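Local structure of ArsC family reductase (Pseudomonas aeruginosa, 1RW1) at residues Y5-C10 with F29-A34; C46-W51 with G98-G103; T53-A58 with P86-R91. The protein probably acts as a glutathione-dependent thiol reductase of the ArsC family, built on a thioredoxin fold. All coordinates share one frame; numbering follows the deposited sequence. Where two conformers were deposited one is given.

Interaction 1: residues Y5-C10 with F29-A34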
loop_
_atom_site.group_PDB
_atom_site.type_symbol
_atom_site.label_atom_id
_atom_site.label_comp_id
_atom_site.label_asym_id
_atom_site.label_seq_id
_atom_site.Cartn_x
_atom_site.Cartn_y
_atom_site.Cartn_z
ATOM N N TYR A 5 4.331 -3.946 -2.772
ATOM C CA TYR A 5 4.123 -2.643 -3.395
ATOM C C TYR A 5 4.544 -1.544 -2.436
ATOM O O TYR A 5 4.112 -1.513 -1.275
ATOM C CB TYR A 5 2.640 -2.439 -3.714
ATOM C CG TYR A 5 2.046 -3.411 -4.700
ATOM C CD1 TYR A 5 1.664 -4.672 -4.322
ATOM C CD2 TYR A 5 1.863 -3.050 -6.019
ATOM C CE1 TYR A 5 1.102 -5.554 -5.227
ATOM C CE2 TYR A 5 1.308 -3.920 -6.939
ATOM C CZ TYR A 5 0.919 -5.180 -6.536
ATOM O OH TYR A 5 0.359 -6.051 -7.441
ATOM N N GLY A 6 5.340 -0.605 -2.936
ATOM C CA GLY A 6 5.742 0.545 -2.147
ATOM C C GLY A 6 6.896 1.267 -2.811
ATOM O O GLY A 6 6.932 1.420 -4.030
ATOM N N ILE A 7 7.850 1.733 -2.001
ATOM C CA ILE A 7 9.037 2.446 -2.461
ATOM C C ILE A 7 10.249 1.926 -1.694
ATOM O O ILE A 7 10.117 1.142 -0.759
ATOM C CB ILE A 7 8.877 3.992 -2.272
ATOM C CG1 ILE A 7 8.846 4.359 -0.780
ATOM C CG2 ILE A 7 7.659 4.504 -3.015
ATOM C CD1 ILE A 7 8.922 5.860 -0.515
ATOM N N LYS A 8 11.438 2.367 -2.082
ATOM C CA LYS A 8 12.662 1.954 -1.400
ATOM C C LYS A 8 12.910 2.697 -0.083
ATOM O O LYS A 8 13.207 2.089 0.951
ATOM C CB LYS A 8 13.858 2.154 -2.344
ATOM C CG LYS A 8 13.849 1.243 -3.568
ATOM C CD LYS A 8 14.914 1.675 -4.604
ATOM C CE LYS A 8 14.985 0.730 -5.804
ATOM N NZ LYS A 8 15.828 1.279 -6.933
ATOM N N ALA A 9 12.816 4.023 -0.129
ATOM C CA ALA A 9 13.273 4.876 0.968
ATOM C C ALA A 9 12.127 5.120 1.942
ATOM O O ALA A 9 11.585 6.222 2.050
ATOM C CB ALA A 9 13.799 6.199 0.432
ATOM N N CYS A 10 11.798 4.070 2.679
ATOM C CA CYS A 10 10.707 4.086 3.629
ATOM C C CYS A 10 11.074 3.126 4.741
ATOM O O CYS A 10 11.345 1.967 4.454
ATOM C CB CYS A 10 9.389 3.647 2.972
ATOM S SG CYS A 10 8.027 3.346 4.120
ATOM N N PHE A 29 8.979 -6.865 -6.380
ATOM C CA PHE A 29 8.838 -5.540 -5.799
ATOM C C PHE A 29 8.314 -4.586 -6.855
ATOM O O PHE A 29 8.965 -4.370 -7.876
ATOM C CB PHE A 29 10.181 -5.077 -5.249
ATOM C CG PHE A 29 10.218 -3.623 -4.815
ATOM C CD1 PHE A 29 9.195 -3.037 -4.084
ATOM C CD2 PHE A 29 11.303 -2.834 -5.147
ATOM C CE1 PHE A 29 9.277 -1.699 -3.686
ATOM C CE2 PHE A 29 11.381 -1.509 -4.752
ATOM C CZ PHE A 29 10.379 -0.948 -4.027
ATOM N N HIS A 30 7.128 -4.046 -6.600
ATOM C CA HIS A 30 6.475 -3.059 -7.449
ATOM C C HIS A 30 6.716 -1.685 -6.819
ATOM O O HIS A 30 6.141 -1.369 -5.778
ATOM C CB HIS A 30 4.988 -3.351 -7.547
ATOM C CG HIS A 30 4.249 -2.381 -8.408
ATOM N ND1 HIS A 30 3.658 -2.746 -9.597
ATOM C CD2 HIS A 30 3.968 -1.071 -8.216
ATOM C CE1 HIS A 30 3.054 -1.687 -10.099
ATOM N NE2 HIS A 30 3.220 -0.661 -9.284
ATOM N N ASP A 31 7.613 -0.919 -7.434
ATOM C CA ASP A 31 8.155 0.328 -6.888
ATOM C C ASP A 31 7.423 1.497 -7.531
ATOM O O ASP A 31 7.573 1.736 -8.743
ATOM C CB ASP A 31 9.626 0.356 -7.272
ATOM C CG ASP A 31 10.377 1.585 -6.822
ATOM O OD1 ASP A 31 9.783 2.522 -6.230
ATOM O OD2 ASP A 31 11.610 1.602 -7.079
ATOM N N TYR A 32 6.635 2.244 -6.767
ATOM C CA TYR A 32 5.868 3.357 -7.335
ATOM C C TYR A 32 6.750 4.374 -8.031
ATOM O O TYR A 32 6.287 5.002 -8.984
ATOM C CB TYR A 32 5.047 4.054 -6.253
ATOM C CG TYR A 32 4.041 3.179 -5.542
ATOM C CD1 TYR A 32 3.257 2.254 -6.210
ATOM C CD2 TYR A 32 3.861 3.288 -4.183
ATOM C CE1 TYR A 32 2.355 1.464 -5.535
ATOM C CE2 TYR A 32 2.959 2.497 -3.495
ATOM C CZ TYR A 32 2.200 1.583 -4.172
ATOM O OH TYR A 32 1.281 0.768 -3.558
ATOM N N LYS A 33 7.988 4.592 -7.564
ATOM C CA LYS A 33 8.889 5.555 -8.205
ATOM C C LYS A 33 9.477 5.042 -9.522
ATOM O O LYS A 33 10.066 5.821 -10.260
ATOM C CB LYS A 33 10.000 5.990 -7.254
ATOM C CG LYS A 33 9.509 6.760 -6.036
ATOM C CD LYS A 33 10.658 7.255 -5.176
ATOM C CE LYS A 33 10.221 7.859 -3.841
ATOM N NZ LYS A 33 11.363 8.107 -2.930
ATOM N N ALA A 34 9.312 3.755 -9.810
ATOM C CA ALA A 34 9.785 3.152 -11.045
ATOM C C ALA A 34 8.661 2.887 -12.050
ATOM O O ALA A 34 8.914 2.958 -13.256
ATOM C CB ALA A 34 10.525 1.851 -10.755
HETATM O O HOH W 1 1.974 0.564 -0.942
HETATM O O HOH W 2 11.543 3.832 -4.580
HETATM O O HOH W 3 13.665 2.924 -7.852
HETATM O O HOH W 4 12.435 5.582 -2.541
#
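G6 O accepts from Y32 N, at the start of helix 32-35, at 2.9 Å and almost straight on; D31 CA, at the end of strand 27-31, adds a C-H...O contact at 3.3 Å. The other end of the glycine is held as well: G6 N donates to H30 O at 3.0 Å, and Y5 CA leans on the same oxygen. The Y32 ring turns one face to G6 N, while the F29 ring meets G6 C, I7 C and K8 CG with its edge. R17 makes a cation-pi contact with F29. Y5 and G6 of strand 2-6 pair in parallel with H30 and D31 of strand 27-31. With helix 11-22 between them, the two strands form the beta-alpha-beta unit of the thioredoxin fold. Y5 and H30 project from the same face of the sheet. Y5 CD2 sits over one face of the imidazole, 3.4 Å from H30 CG, with the ring planes 38° apart. Y5 OH is bonded to E95 and H41, and H30 NE2 to G36 O. Y32 OH comes within 3.5 Å of Y5 CB and gives its proton to a water that in turn donates to Y5 O. D31 is the N-cap of helix 32-35. Its OD1 accepts from K33 N at 3.0 Å, from above the carboxylate plane. Water joins D31 OD1 to K8 N, and a second water joins D31 OD2 to K8 NZ. The two charges are 4.2 Å apart (K8 NZ to D31 OD2), too far for a salt bridge. A further water connects A9 N with K33 NZ.

Interaction 2: residues C46-W51 with G98-G103; sequences CAEHGW and GRTLVG
The last turn of helix 39-49 faces strand 100-102 without backbone pairing, with CA atoms 7.8 Å apart at E48 and R99 and 8.0 Å at H49 and V102. Side chains bridge this gap, and every hydrogen bond across it involves T100. The E48 chain is extended and brings its carboxylate to the strand. E48 OE2 accepts from T100 N at 2.9 Å through its syn lone pair. E48 OE1 accepts from T100 OG1 at 2.7 Å, with the hydroxyl 56° out of the carboxylate plane. T100 OG1 is used twice, because it also accepts from H49 NE2 at 2.7 Å, in the plane of the imidazole. H49 NE2 has a second, weak bond to T100 O. The directions of these bonds put the hydroxyl proton toward E48 and imply a proton on H49 NE2. The E48 carboxylate would probably polarise the T100 hydroxyl and make OG1 a better acceptor for H49 NE2. The H49 ring is also covered on both faces. V102 CG2 lies over one face, 3.6 Å from the ring centroid, in a CH-pi contact, and E48 CG lies over the opposite face. R99 CB touches E48 OE2 at 3.3 Å. The contact joins an outermost strand of the thioredoxin-like sheet to the helical region inserted between strands 27-31 and 93-95, an insertion characteristic of the ArsC family.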
loop_
_atom_site.group_PDB
_atom_site.type_symbol
_atom_site.label_atom_id
_atom_site.label_comp_id
_atom_site.label_asym_id
_atom_site.label_seq_id
_atom_site.Cartn_x
_atom_site.Cartn_y
_atom_site.Cartn_z
ATOM N N CYS A 46 -8.944 -1.397 -2.216
ATOM C CA CYS A 46 -9.998 -0.724 -1.466
ATOM C C CYS A 46 -11.218 -1.632 -1.259
ATOM O O CYS A 46 -11.853 -1.571 -0.214
ATOM C CB CYS A 46 -10.442 0.562 -2.158
ATOM S SG CYS A 46 -9.245 1.914 -2.057
ATOM N N ALA A 47 -11.542 -2.471 -2.234
ATOM C CA ALA A 47 -12.650 -3.399 -2.068
ATOM C C ALA A 47 -12.416 -4.336 -0.892
ATOM O O ALA A 47 -13.357 -4.696 -0.178
ATOM C CB ALA A 47 -12.841 -4.191 -3.351
ATOM N N GLU A 48 -11.173 -4.761 -0.706
ATOM C CA GLU A 48 -10.832 -5.738 0.301
ATOM C C GLU A 48 -10.634 -5.131 1.688
ATOM O O GLU A 48 -10.904 -5.800 2.684
ATOM C CB GLU A 48 -9.561 -6.472 -0.141
ATOM C CG GLU A 48 -9.064 -7.527 0.836
ATOM C CD GLU A 48 -7.769 -8.167 0.417
ATOM O OE1 GLU A 48 -7.227 -7.762 -0.637
ATOM O OE2 GLU A 48 -7.293 -9.050 1.141
ATOM N N HIS A 49 -10.153 -3.889 1.752
ATOM C CA HIS A 49 -9.683 -3.303 3.002
ATOM C C HIS A 49 -10.345 -2.006 3.407
ATOM O O HIS A 49 -10.285 -1.628 4.575
ATOM C CB HIS A 49 -8.177 -3.023 2.937
ATOM C CG HIS A 49 -7.355 -4.253 2.866
ATOM N ND1 HIS A 49 -7.068 -5.022 3.969
ATOM C CD2 HIS A 49 -6.728 -4.825 1.818
ATOM C CE1 HIS A 49 -6.320 -6.041 3.588
ATOM N NE2 HIS A 49 -6.090 -5.938 2.292
ATOM N N GLY A 50 -10.971 -1.317 2.459
ATOM C CA GLY A 50 -11.581 -0.021 2.709
ATOM C C GLY A 50 -10.615 1.096 2.371
ATOM O O GLY A 50 -9.413 1.036 2.663
ATOM N N TRP A 51 -11.139 2.151 1.758
ATOM C CA TRP A 51 -10.286 3.245 1.341
ATOM C C TRP A 51 -9.602 3.905 2.524
ATOM O O TRP A 51 -8.503 4.433 2.353
ATOM C CB TRP A 51 -11.034 4.281 0.489
ATOM C CG TRP A 51 -12.116 5.059 1.200
ATOM C CD1 TRP A 51 -13.457 4.784 1.196
ATOM C CD2 TRP A 51 -11.963 6.248 1.979
ATOM N NE1 TRP A 51 -14.140 5.723 1.927
ATOM C CE2 TRP A 51 -13.244 6.629 2.425
ATOM C CE3 TRP A 51 -10.873 7.041 2.338
ATOM C CZ2 TRP A 51 -13.455 7.748 3.220
ATOM C CZ3 TRP A 51 -11.089 8.160 3.130
ATOM C CH2 TRP A 51 -12.369 8.499 3.559
ATOM N N GLY A 98 -4.789 -14.861 -2.961
ATOM C CA GLY A 98 -6.207 -14.599 -2.793
ATOM C C GLY A 98 -6.518 -13.342 -1.994
ATOM O O GLY A 98 -7.682 -12.939 -1.903
ATOM N N ARG A 99 -5.496 -12.715 -1.418
ATOM C CA ARG A 99 -5.724 -11.601 -0.525
ATOM C C ARG A 99 -4.463 -10.797 -0.333
ATOM O O ARG A 99 -3.398 -11.168 -0.833
ATOM C CB ARG A 99 -6.243 -12.109 0.814
ATOM C CG ARG A 99 -5.301 -13.021 1.564
ATOM C CD ARG A 99 -5.849 -13.440 2.930
ATOM N NE ARG A 99 -4.884 -14.192 3.728
ATOM C CZ ARG A 99 -4.211 -13.702 4.766
ATOM N NH1 ARG A 99 -4.377 -12.441 5.157
ATOM N NH2 ARG A 99 -3.355 -14.480 5.416
ATOM N N THR A 100 -4.606 -9.680 0.371
ATOM C CA THR A 100 -3.496 -8.766 0.563
ATOM C C THR A 100 -3.375 -8.341 2.017
ATOM O O THR A 100 -4.359 -8.356 2.775
ATOM C CB THR A 100 -3.608 -7.505 -0.321
ATOM O OG1 THR A 100 -4.769 -6.760 0.031
ATOM C CG2 THR A 100 -3.800 -7.869 -1.765
ATOM N N LEU A 101 -2.161 -7.947 2.389
ATOM C CA LEU A 101 -1.907 -7.298 3.662
ATOM C C LEU A 101 -1.515 -5.847 3.402
ATOM O O LEU A 101 -0.706 -5.569 2.528
ATOM C CB LEU A 101 -0.788 -7.997 4.424
ATOM C CG LEU A 101 -1.088 -9.429 4.860
ATOM C CD1 LEU A 101 0.131 -10.078 5.484
ATOM C CD2 LEU A 101 -2.258 -9.465 5.825
ATOM N N VAL A 102 -2.067 -4.940 4.186
ATOM C CA VAL A 102 -1.762 -3.518 4.106
ATOM C C VAL A 102 -1.084 -3.105 5.408
ATOM O O VAL A 102 -1.597 -3.354 6.485
ATOM C CB VAL A 102 -3.030 -2.688 3.881
ATOM C CG1 VAL A 102 -2.695 -1.188 3.818
ATOM C CG2 VAL A 102 -3.739 -3.114 2.614
ATOM N N GLY A 103 0.073 -2.471 5.285
ATOM C CA GLY A 103 0.905 -2.172 6.428
ATOM C C GLY A 103 1.701 -3.395 6.844
ATOM O O GLY A 103 1.536 -4.481 6.291
#

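Interaction 3: residues T53-A58 with P86-R91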
loop_
_atom_site.group_PDB
_atom_site.type_symbol
_atom_site.label_atom_id
_atom_site.label_comp_id
_atom_site.label_asym_id
_atom_site.label_seq_id
_atom_site.Cartn_x
_atom_site.Cartn_y
_atom_site.Cartn_z
ATOM N N THR A 53 -8.298 2.424 5.006
ATOM C CA THR A 53 -7.177 1.560 5.308
ATOM C C THR A 53 -6.071 1.713 4.265
ATOM O O THR A 53 -4.901 1.755 4.596
ATOM C CB THR A 53 -7.691 0.132 5.359
ATOM O OG1 THR A 53 -8.754 0.050 6.327
ATOM C CG2 THR A 53 -6.598 -0.848 5.757
ATOM N N VAL A 54 -6.446 1.831 2.999
ATOM C CA VAL A 54 -5.470 1.901 1.918
ATOM C C VAL A 54 -4.876 3.314 1.799
ATOM O O VAL A 54 -3.705 3.463 1.460
ATOM C CB VAL A 54 -6.123 1.447 0.594
ATOM C CG1 VAL A 54 -5.146 1.489 -0.564
ATOM C CG2 VAL A 54 -6.682 0.053 0.737
ATOM N N LEU A 55 -5.666 4.345 2.041
ATOM C CA LEU A 55 -5.198 5.726 1.959
ATOM C C LEU A 55 -4.504 6.120 3.255
ATOM O O LEU A 55 -5.070 5.980 4.349
ATOM C CB LEU A 55 -6.396 6.652 1.723
ATOM C CG LEU A 55 -6.161 8.156 1.630
ATOM C CD1 LEU A 55 -5.346 8.495 0.413
ATOM C CD2 LEU A 55 -7.477 8.909 1.622
ATOM N N ASN A 56 -3.292 6.631 3.136
ATOM C CA ASN A 56 -2.529 7.105 4.272
ATOM C C ASN A 56 -2.916 8.532 4.644
ATOM O O ASN A 56 -2.182 9.471 4.381
ATOM C CB ASN A 56 -1.051 7.004 3.969
ATOM C CG ASN A 56 -0.204 7.311 5.187
ATOM O OD1 ASN A 56 -0.727 7.471 6.304
ATOM N ND2 ASN A 56 1.088 7.434 4.978
ATOM N N ARG A 57 -4.076 8.688 5.277
ATOM C CA ARG A 57 -4.556 10.011 5.647
ATOM C C ARG A 57 -3.661 10.688 6.689
ATOM O O ARG A 57 -3.648 11.909 6.777
ATOM C CB ARG A 57 -5.986 9.942 6.179
ATOM C CG ARG A 57 -7.002 9.661 5.102
ATOM C CD ARG A 57 -8.445 9.820 5.597
ATOM N NE ARG A 57 -8.755 8.805 6.595
ATOM C CZ ARG A 57 -9.860 8.783 7.337
ATOM N NH1 ARG A 57 -10.797 9.701 7.164
ATOM N NH2 ARG A 57 -10.022 7.818 8.229
ATOM N N ALA A 58 -2.936 9.914 7.495
ATOM C CA ALA A 58 -2.050 10.480 8.526
ATOM C C ALA A 58 -0.791 11.061 7.926
ATOM O O ALA A 58 -0.104 11.849 8.554
ATOM C CB ALA A 58 -1.665 9.422 9.560
ATOM N N PRO A 86 0.813 8.348 -5.744
ATOM C CA PRO A 86 1.032 7.097 -5.019
ATOM C C PRO A 86 1.710 7.216 -3.669
ATOM O O PRO A 86 1.628 6.266 -2.888
ATOM C CB PRO A 86 1.876 6.277 -5.993
ATOM C CG PRO A 86 1.498 6.806 -7.337
ATOM C CD PRO A 86 1.285 8.262 -7.145
ATOM N N SER A 87 2.374 8.328 -3.376
ATOM C CA SER A 87 2.911 8.565 -2.039
ATOM C C SER A 87 1.863 8.432 -0.958
ATOM O O SER A 87 2.234 8.128 0.187
ATOM C CB SER A 87 3.567 9.947 -1.988
ATOM O OG SER A 87 3.914 10.368 -0.692
HETATM N N MSE A 88 0.596 8.677 -1.274
HETATM C CA MSE A 88 -0.521 8.604 -0.334
HETATM C C MSE A 88 -1.005 7.208 -0.039
HETATM O O MSE A 88 -1.896 7.048 0.777
HETATM C CB MSE A 88 -1.704 9.439 -0.850
HETATM C CG MSE A 88 -1.367 10.913 -0.756
HETATM SE SE MSE A 88 -2.880 12.071 -0.749
HETATM C CE MSE A 88 -4.092 10.659 -1.295
ATOM N N ILE A 89 -0.510 6.196 -0.746
ATOM C CA ILE A 89 -0.924 4.817 -0.488
ATOM C C ILE A 89 -0.181 4.283 0.736
ATOM O O ILE A 89 1.034 4.418 0.833
ATOM C CB ILE A 89 -0.635 3.921 -1.709
ATOM C CG1 ILE A 89 -1.303 4.483 -2.971
ATOM C CG2 ILE A 89 -1.105 2.506 -1.452
ATOM C CD1 ILE A 89 -0.746 3.883 -4.248
ATOM N N LYS A 90 -0.897 3.671 1.673
ATOM C CA LYS A 90 -0.249 3.047 2.814
ATOM C C LYS A 90 0.726 1.970 2.331
ATOM O O LYS A 90 0.458 1.247 1.374
ATOM C CB LYS A 90 -1.290 2.436 3.744
ATOM C CG LYS A 90 -1.920 3.416 4.697
ATOM C CD LYS A 90 -2.275 2.788 6.039
ATOM C CE LYS A 90 -3.116 3.718 6.912
ATOM N NZ LYS A 90 -4.422 3.956 6.287
ATOM N N ARG A 91 1.840 1.864 3.042
ATOM C CA ARG A 91 2.915 0.919 2.697
ATOM C C ARG A 91 3.085 -0.110 3.821
ATOM O O ARG A 91 2.959 0.233 5.012
ATOM C CB ARG A 91 4.211 1.637 2.378
ATOM C CG ARG A 91 4.091 2.529 1.158
ATOM C CD ARG A 91 5.408 3.103 0.732
ATOM N NE ARG A 91 5.996 4.050 1.662
ATOM C CZ ARG A 91 5.947 5.369 1.528
ATOM N NH1 ARG A 91 5.266 5.956 0.558
ATOM N NH2 ARG A 91 6.617 6.110 2.390
HETATM O O HOH W 5 2.186 6.410 2.473
#
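M88 O accepts from N56 N at 2.8 Å, nearly straight, and N56 CB also comes up against this oxygen. M88 is a selenomethionine, and its side chain packs on F62 of helix 60-63. A water accepts from N56 ND2 and donates to both S87 O and I89 O, and so ties the N56 side chain to the backbone on two sides of M88. I89 pairs with L55 in a single backbone bridge, their CA atoms 5.0 Å apart. I89 CG2 is 4.3 Å from V54 CG1, and M82 of helix 75-84 touches both residues. The bridge ties the end of helix 51-54 to the loop that leads from helix 75-84 into strand 93-95 of the thioredoxin-like sheet. K90 carries the largest share of the contact. K90 N donates to V54 O at 2.8 Å with an N-H...O angle of 176°. Its side chain then folds back over the helix end, and the last bend, about CD-CE (chi4 65°), swings NZ to the T53 and L55 carbonyls. K90 NZ donates to T53 O at 2.8 Å and to L55 O at 2.9 Å, reaching each from above its carbonyl plane. K90 CD passes 3.2 Å from T53 O, and K90 CG packs on N56 CB at 3.8 Å. The ammonium thus sits at the C-terminal end of helix 51-54, where the carbonyl oxygens of this short helix end would probably favour a positive charge. The R91 side chain packs on I7 and C10.

Interaction 3 lies between the other two and touches both. R91 NE is 3.3 Å from C10 SG, and Y32 OH is 3.6 Å from I89 CG2, which join it to interaction 1. V102 CG1 meets T53 O at 3.8 Å and K90 CB at 3.9 Å, which join it to interaction 2. Interactions 1 and 2 do not touch: their centres are 18 Å apart and their nearest atoms about 6 Å, although both reach the same sheet. C10, at the N-cap of helix 11-22, probably corresponds to the reactive cysteine of ArsC relatives. If so, R91 links the loop of interaction 3 to the likely active site. Interaction 2 lies across the chain's centre from interaction 1.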